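Local coordinates for mannosylglycerate hydrolase MGH1-like glycoside hydrolase domain-containing protein (Thermus thermophilus HB8, PDB 4WVA) that hydrolyses mannosylglycerate, a solute made by thermophiles under osmotic stress, into mannose and glycerate, and also cleaves glucosylglycerate, at residues V111-E116 against A415-R420; V46-A51 against R121-E126. One frame throughout, in Å; residues are numbered along the deposited sequence. Where two conformers were deposited one is given.

Contact 1: residues V111-E116 against A415-R420; sequences VRYLYE and ALFWTR
Y113 reaches out from helix 107-117 to meet F417 and R420 at the C-terminal end of the chain. Its CB points toward 415-420, and with CG anti to the backbone N (chi1 -177°) the ring is carried toward F417. The far half of that ring does the touching: Y113 CE2 lies 3.6 Å from F417 CE1, and Y113 CZ is 3.7 Å from F417 CZ. F417 presents its edge to the tyrosine face, a T-shaped pair with centroids 5.1 Å apart and planes at 85°. In this (alpha/alpha)6-barrel hydrolase the contact joins helix 107-117 to the last helix, 409-418, away from the substrate site. At the tip, Y113 OH is 3.5 Å from R420 NE, and a water links the two, unusually close to Y113 OH and accepting from R420 NE at 2.9 Å. R420 folds back over its own helix end, its guanidinium lying with one face over F417 CZ while R420 NH1 donates to F417 O at 2.9 Å. That carbonyl also takes R420 N, the two donors arriving from opposite faces of its plane. E280 of the second subunit forms a salt bridge with R420 NH2 and a weak hydrogen bond with Y113 OH.

Contact 2: residues V46-A51 against R121-E126; sequences VDWERA and RDRARE
R123 lays the face of its guanidinium over the first turn of helix 48-62, where R123 NH2 comes within 3.3 Å of W48 CB and E49 N sits 3.9 Å above the centre of the group. The side chain runs extended to CD and then bends at chi3 (60°), turning the guanidinium across that turn while R123 CD rests 3.2 Å from E49 OE2. The charges themselves meet less closely: E49 OE2 and R123 NH1 form a long salt bridge at 4.0 Å, with carboxylate and guanidinium planes nearly perpendicular (88°). A water closes this gap, donating to E49 OE2 at 2.7 Å and accepting from R123 NH1 at 2.9 Å in the guanidinium plane. The contact thus joins the N-terminal turns of two helices, 48-62 and 121-146, at the surface of the (alpha/alpha)6 barrel. Further out, D118 pairs with R123 NH2, while E49 has R127 as a salt-bridge partner and Q53 on its other oxygen. With R123 cut back to an alanine, D118 would probably lose this mate, the water bridge to E49 would go and the helix turn at W48 would be uncovered. The W48 indole turns away to pack on K117 and P119.

Contact 1 is partly buried, with F417 enclosed and R420 at the exposed chain end; contact 2 lies at the surface, farther from the centre of the chain. Their chemistry follows: an aromatic pair carries the first, charged groups and the flat of a guanidinium the second, though each adds a bridging water. They share no helix, yet 107-117 and 121-146 follow each other in the chain and touch directly, Y115 O lying 2.8 Å from R121 NH2, a probable hydrogen bond. L114 also packs on W48, tying helix 107-117 to 48-62. Both sites border the second subunit, whose E280 meets R420 beside contact 1 and whose E293 forms a salt bridge with R121 beside contact 2.

Contact 1: residues V111-E116 against A415-R420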
loop_
_atom_site.group_PDB
_atom_site.type_symbol
_atom_site.label_atom_id
_atom_site.label_comp_id
_atom_site.label_asym_id
_atom_site.label_seq_id
_atom_site.Cartn_x
_atom_site.Cartn_y
_atom_site.Cartn_z
ATOM N N VAL A 111 -8.872 22.343 -4.147
ATOM C CA VAL A 111 -10.166 22.300 -4.826
ATOM C C VAL A 111 -11.097 21.237 -4.198
ATOM O O VAL A 111 -12.300 21.485 -4.013
ATOM C CB VAL A 111 -10.011 22.120 -6.347
ATOM C CG1 VAL A 111 -11.358 21.851 -6.981
ATOM C CG2 VAL A 111 -9.372 23.363 -6.982
ATOM N N ARG A 112 -10.561 20.071 -3.856
ATOM C CA ARG A 112 -11.383 19.035 -3.215
ATOM C C ARG A 112 -11.960 19.572 -1.896
ATOM O O ARG A 112 -13.137 19.381 -1.581
ATOM C CB ARG A 112 -10.588 17.759 -2.960
ATOM C CG ARG A 112 -11.432 16.718 -2.236
ATOM C CD ARG A 112 -10.654 15.454 -1.917
ATOM N NE ARG A 112 -11.508 14.495 -1.210
ATOM C CZ ARG A 112 -11.113 13.289 -0.797
ATOM N NH1 ARG A 112 -9.881 12.868 -1.000
ATOM N NH2 ARG A 112 -11.970 12.497 -0.156
ATOM N N TYR A 113 -11.131 20.236 -1.116
ATOM C CA TYR A 113 -11.581 20.806 0.145
ATOM C C TYR A 113 -12.670 21.863 -0.067
ATOM O O TYR A 113 -13.725 21.829 0.593
ATOM C CB TYR A 113 -10.430 21.436 0.936
ATOM C CG TYR A 113 -10.911 21.942 2.256
ATOM C CD1 TYR A 113 -11.042 21.075 3.330
ATOM C CD2 TYR A 113 -11.314 23.266 2.412
ATOM C CE1 TYR A 113 -11.521 21.523 4.532
ATOM C CE2 TYR A 113 -11.813 23.711 3.612
ATOM C CZ TYR A 113 -11.899 22.837 4.665
ATOM O OH TYR A 113 -12.384 23.287 5.870
ATOM N N LEU A 114 -12.436 22.800 -0.980
ATOM C CA LEU A 114 -13.475 23.802 -1.295
ATOM C C LEU A 114 -14.766 23.126 -1.747
ATOM O O LEU A 114 -15.868 23.521 -1.332
ATOM C CB LEU A 114 -13.011 24.797 -2.346
ATOM C CG LEU A 114 -11.765 25.620 -2.004
ATOM C CD1 LEU A 114 -11.461 26.554 -3.156
ATOM C CD2 LEU A 114 -11.899 26.381 -0.684
ATOM N N TYR A 115 -14.628 22.104 -2.588
ATOM C CA TYR A 115 -15.794 21.408 -3.113
ATOM C C TYR A 115 -16.610 20.731 -2.013
ATOM O O TYR A 115 -17.837 20.846 -1.966
ATOM C CB TYR A 115 -15.416 20.392 -4.207
ATOM C CG TYR A 115 -16.619 19.606 -4.648
ATOM C CD1 TYR A 115 -17.672 20.240 -5.307
ATOM C CD2 TYR A 115 -16.754 18.257 -4.355
ATOM C CE1 TYR A 115 -18.786 19.541 -5.706
ATOM C CE2 TYR A 115 -17.880 17.547 -4.740
ATOM C CZ TYR A 115 -18.902 18.198 -5.421
ATOM O OH TYR A 115 -20.042 17.529 -5.824
ATOM N N GLU A 116 -15.925 20.045 -1.106
ATOM C CA GLU A 116 -16.620 19.241 -0.095
ATOM C C GLU A 116 -17.201 20.103 1.021
ATOM O O GLU A 116 -18.219 19.728 1.629
ATOM C CB GLU A 116 -15.681 18.187 0.501
ATOM C CG GLU A 116 -15.318 17.076 -0.482
ATOM C CD GLU A 116 -14.437 16.004 0.125
ATOM O OE1 GLU A 116 -13.985 16.195 1.267
ATOM O OE2 GLU A 116 -14.175 14.991 -0.532
ATOM N N ALA A 415 -2.599 30.721 9.094
ATOM C CA ALA A 415 -3.013 31.091 10.462
ATOM C C ALA A 415 -4.530 30.990 10.599
ATOM O O ALA A 415 -5.035 30.423 11.562
ATOM C CB ALA A 415 -2.554 32.503 10.805
ATOM N N LEU A 416 -5.254 31.541 9.623
ATOM C CA LEU A 416 -6.711 31.507 9.597
ATOM C C LEU A 416 -7.252 30.091 9.437
ATOM O O LEU A 416 -8.158 29.678 10.152
ATOM C CB LEU A 416 -7.229 32.401 8.461
ATOM C CG LEU A 416 -7.181 33.888 8.740
ATOM C CD1 LEU A 416 -7.251 34.676 7.442
ATOM C CD2 LEU A 416 -8.346 34.257 9.654
ATOM N N PHE A 417 -6.706 29.340 8.487
ATOM C CA PHE A 417 -7.176 27.994 8.255
ATOM C C PHE A 417 -6.918 27.070 9.456
ATOM O O PHE A 417 -7.809 26.297 9.861
ATOM C CB PHE A 417 -6.578 27.408 6.962
ATOM C CG PHE A 417 -7.260 26.153 6.524
ATOM C CD1 PHE A 417 -8.563 26.200 6.057
ATOM C CD2 PHE A 417 -6.616 24.930 6.608
ATOM C CE1 PHE A 417 -9.202 25.052 5.660
ATOM C CE2 PHE A 417 -7.264 23.767 6.223
ATOM C CZ PHE A 417 -8.553 23.838 5.749
ATOM N N TRP A 418 -5.733 27.175 10.038
ATOM C CA TRP A 418 -5.325 26.258 11.108
ATOM C C TRP A 418 -6.130 26.486 12.374
ATOM O O TRP A 418 -6.318 25.555 13.162
ATOM C CB TRP A 418 -3.822 26.410 11.396
ATOM C CG TRP A 418 -3.071 25.146 11.585
ATOM C CD1 TRP A 418 -3.551 23.945 12.000
ATOM C CD2 TRP A 418 -1.671 24.973 11.381
ATOM N NE1 TRP A 418 -2.528 23.019 12.057
ATOM C CE2 TRP A 418 -1.364 23.630 11.680
ATOM C CE3 TRP A 418 -0.647 25.818 10.962
ATOM C CZ2 TRP A 418 -0.063 23.118 11.600
ATOM C CZ3 TRP A 418 0.647 25.297 10.861
ATOM C CH2 TRP A 418 0.918 23.963 11.187
ATOM N N THR A 419 -6.639 27.699 12.555
ATOM C CA THR A 419 -7.376 28.052 13.764
ATOM C C THR A 419 -8.886 28.135 13.497
ATOM O O THR A 419 -9.627 28.680 14.311
ATOM C CB THR A 419 -6.875 29.356 14.407
ATOM O OG1 THR A 419 -7.032 30.452 13.484
ATOM C CG2 THR A 419 -5.413 29.245 14.863
ATOM N N ARG A 420 -9.348 27.557 12.393
ATOM C CA ARG A 420 -10.765 27.610 12.046
ATOM C C ARG A 420 -11.615 26.857 13.050
ATOM O O ARG A 420 -12.840 27.072 13.029
ATOM C CB ARG A 420 -10.997 27.022 10.651
ATOM C CG ARG A 420 -10.844 25.516 10.573
ATOM C CD ARG A 420 -10.837 25.070 9.111
ATOM N NE ARG A 420 -10.698 23.628 8.944
ATOM C CZ ARG A 420 -9.573 22.945 9.104
ATOM N NH1 ARG A 420 -8.434 23.549 9.434
ATOM N NH2 ARG A 420 -9.570 21.628 8.910
ATOM O OXT ARG A 420 -11.108 26.037 13.840
HETATM O O HOH W 1 -13.358 22.882 8.099
#

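Contact 2: residues V46-A51 against R121-E126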
loop_
_atom_site.group_PDB
_atom_site.type_symbol
_atom_site.label_atom_id
_atom_site.label_comp_id
_atom_site.label_asym_id
_atom_site.label_seq_id
_atom_site.Cartn_x
_atom_site.Cartn_y
_atom_site.Cartn_z
ATOM N N VAL A 46 -13.226 33.879 5.356
ATOM C CA VAL A 46 -13.715 35.226 5.070
ATOM C C VAL A 46 -14.917 35.170 4.144
ATOM O O VAL A 46 -15.964 35.761 4.427
ATOM C CB VAL A 46 -12.611 36.104 4.423
ATOM C CG1 VAL A 46 -13.106 37.509 4.115
ATOM C CG2 VAL A 46 -11.396 36.197 5.322
ATOM N N ASP A 47 -14.767 34.463 3.028
ATOM C CA ASP A 47 -15.793 34.413 2.012
ATOM C C ASP A 47 -15.502 33.252 1.067
ATOM O O ASP A 47 -14.491 33.262 0.405
ATOM C CB ASP A 47 -15.795 35.725 1.230
ATOM C CG ASP A 47 -16.918 35.798 0.219
ATOM O OD1 ASP A 47 -16.644 35.560 -0.982
ATOM O OD2 ASP A 47 -18.069 36.089 0.628
ATOM N N TRP A 48 -16.402 32.278 1.010
ATOM C CA TRP A 48 -16.194 31.077 0.168
ATOM C C TRP A 48 -16.074 31.409 -1.309
ATOM O O TRP A 48 -15.228 30.835 -2.001
ATOM C CB TRP A 48 -17.296 30.037 0.386
ATOM C CG TRP A 48 -17.137 29.344 1.668
ATOM C CD1 TRP A 48 -17.645 29.737 2.870
ATOM C CD2 TRP A 48 -16.384 28.146 1.921
ATOM N NE1 TRP A 48 -17.272 28.860 3.851
ATOM C CE2 TRP A 48 -16.476 27.889 3.302
ATOM C CE3 TRP A 48 -15.630 27.279 1.121
ATOM C CZ2 TRP A 48 -15.870 26.789 3.902
ATOM C CZ3 TRP A 48 -15.029 26.189 1.711
ATOM C CH2 TRP A 48 -15.140 25.959 3.100
ATOM N N GLU A 49 -16.888 32.344 -1.800
ATOM C CA GLU A 49 -16.774 32.731 -3.202
ATOM C C GLU A 49 -15.373 33.247 -3.510
ATOM O O GLU A 49 -14.821 32.938 -4.561
ATOM C CB GLU A 49 -17.802 33.795 -3.617
ATOM C CG GLU A 49 -17.733 34.132 -5.122
ATOM C CD GLU A 49 -18.030 32.932 -6.033
ATOM O OE1 GLU A 49 -17.104 32.362 -6.686
ATOM O OE2 GLU A 49 -19.213 32.548 -6.100
ATOM N N ARG A 50 -14.821 34.035 -2.595
ATOM C CA ARG A 50 -13.496 34.608 -2.759
ATOM C C ARG A 50 -12.414 33.532 -2.828
ATOM O O ARG A 50 -11.464 33.672 -3.592
ATOM C CB ARG A 50 -13.210 35.597 -1.623
ATOM C CG ARG A 50 -11.862 36.284 -1.713
ATOM C CD ARG A 50 -11.728 37.127 -2.956
ATOM N NE ARG A 50 -10.422 37.778 -3.027
ATOM C CZ ARG A 50 -9.295 37.188 -3.435
ATOM N NH1 ARG A 50 -9.293 35.901 -3.812
ATOM N NH2 ARG A 50 -8.169 37.892 -3.489
ATOM N N ALA A 51 -12.580 32.452 -2.055
ATOM C CA ALA A 51 -11.658 31.316 -2.087
ATOM C C ALA A 51 -11.674 30.653 -3.463
ATOM O O ALA A 51 -10.640 30.383 -4.039
ATOM C CB ALA A 51 -12.000 30.328 -0.993
ATOM N N ARG A 121 -23.986 24.402 -1.931
ATOM C CA ARG A 121 -23.724 23.200 -2.709
ATOM C C ARG A 121 -23.872 23.433 -4.204
ATOM O O ARG A 121 -23.168 22.821 -5.012
ATOM C CB ARG A 121 -24.626 22.059 -2.262
ATOM C CG ARG A 121 -24.532 21.742 -0.772
ATOM C CD ARG A 121 -23.093 21.637 -0.285
ATOM N NE ARG A 121 -22.358 20.674 -1.110
ATOM C CZ ARG A 121 -21.042 20.662 -1.329
ATOM N NH1 ARG A 121 -20.521 19.713 -2.100
ATOM N NH2 ARG A 121 -20.246 21.558 -0.792
ATOM N N ASP A 122 -24.794 24.307 -4.588
ATOM C CA ASP A 122 -24.947 24.604 -6.005
ATOM C C ASP A 122 -23.685 25.293 -6.527
ATOM O O ASP A 122 -23.222 25.000 -7.630
ATOM C CB ASP A 122 -26.188 25.463 -6.248
ATOM C CG ASP A 122 -27.465 24.726 -5.938
ATOM O OD1 ASP A 122 -28.364 25.338 -5.332
ATOM O OD2 ASP A 122 -27.567 23.529 -6.271
ATOM N N ARG A 123 -23.128 26.206 -5.740
ATOM C CA ARG A 123 -21.900 26.888 -6.143
ATOM C C ARG A 123 -20.754 25.893 -6.194
ATOM O O ARG A 123 -19.967 25.891 -7.137
ATOM C CB ARG A 123 -21.523 28.009 -5.181
ATOM C CG ARG A 123 -20.132 28.575 -5.457
ATOM C CD ARG A 123 -19.831 29.788 -4.620
ATOM N NE ARG A 123 -19.898 29.485 -3.201
ATOM C CZ ARG A 123 -20.286 30.324 -2.252
ATOM N NH1 ARG A 123 -20.680 31.572 -2.549
ATOM N NH2 ARG A 123 -20.316 29.913 -0.997
ATOM N N ALA A 124 -20.656 25.051 -5.174
ATOM C CA ALA A 124 -19.596 24.036 -5.149
ATOM C C ALA A 124 -19.603 23.185 -6.414
ATOM O O ALA A 124 -18.551 22.935 -7.017
ATOM C CB ALA A 124 -19.726 23.157 -3.920
ATOM N N ARG A 125 -20.782 22.715 -6.816
ATOM C CA ARG A 125 -20.886 21.871 -7.998
ATOM C C ARG A 125 -20.506 22.659 -9.246
ATOM O O ARG A 125 -19.792 22.149 -10.107
ATOM C CB ARG A 125 -22.287 21.259 -8.131
ATOM C CG ARG A 125 -22.538 20.131 -7.133
ATOM C CD ARG A 125 -23.848 19.398 -7.406
ATOM N NE ARG A 125 -24.998 20.206 -7.007
ATOM C CZ ARG A 125 -25.619 20.145 -5.828
ATOM N NH1 ARG A 125 -25.245 19.287 -4.877
ATOM N NH2 ARG A 125 -26.647 20.954 -5.606
ATOM N N GLU A 126 -20.976 23.902 -9.345
ATOM C CA GLU A 126 -20.650 24.722 -10.513
ATOM C C GLU A 126 -19.148 24.967 -10.624
ATOM O O GLU A 126 -18.567 24.814 -11.704
ATOM C CB GLU A 126 -21.419 26.056 -10.531
ATOM C CG GLU A 126 -21.248 26.799 -11.852
ATOM C CD GLU A 126 -21.934 28.157 -11.919
ATOM O OE1 GLU A 126 -22.262 28.748 -10.866
ATOM O OE2 GLU A 126 -22.126 28.648 -13.055
HETATM O O HOH W 2 -21.416 33.260 -4.759
#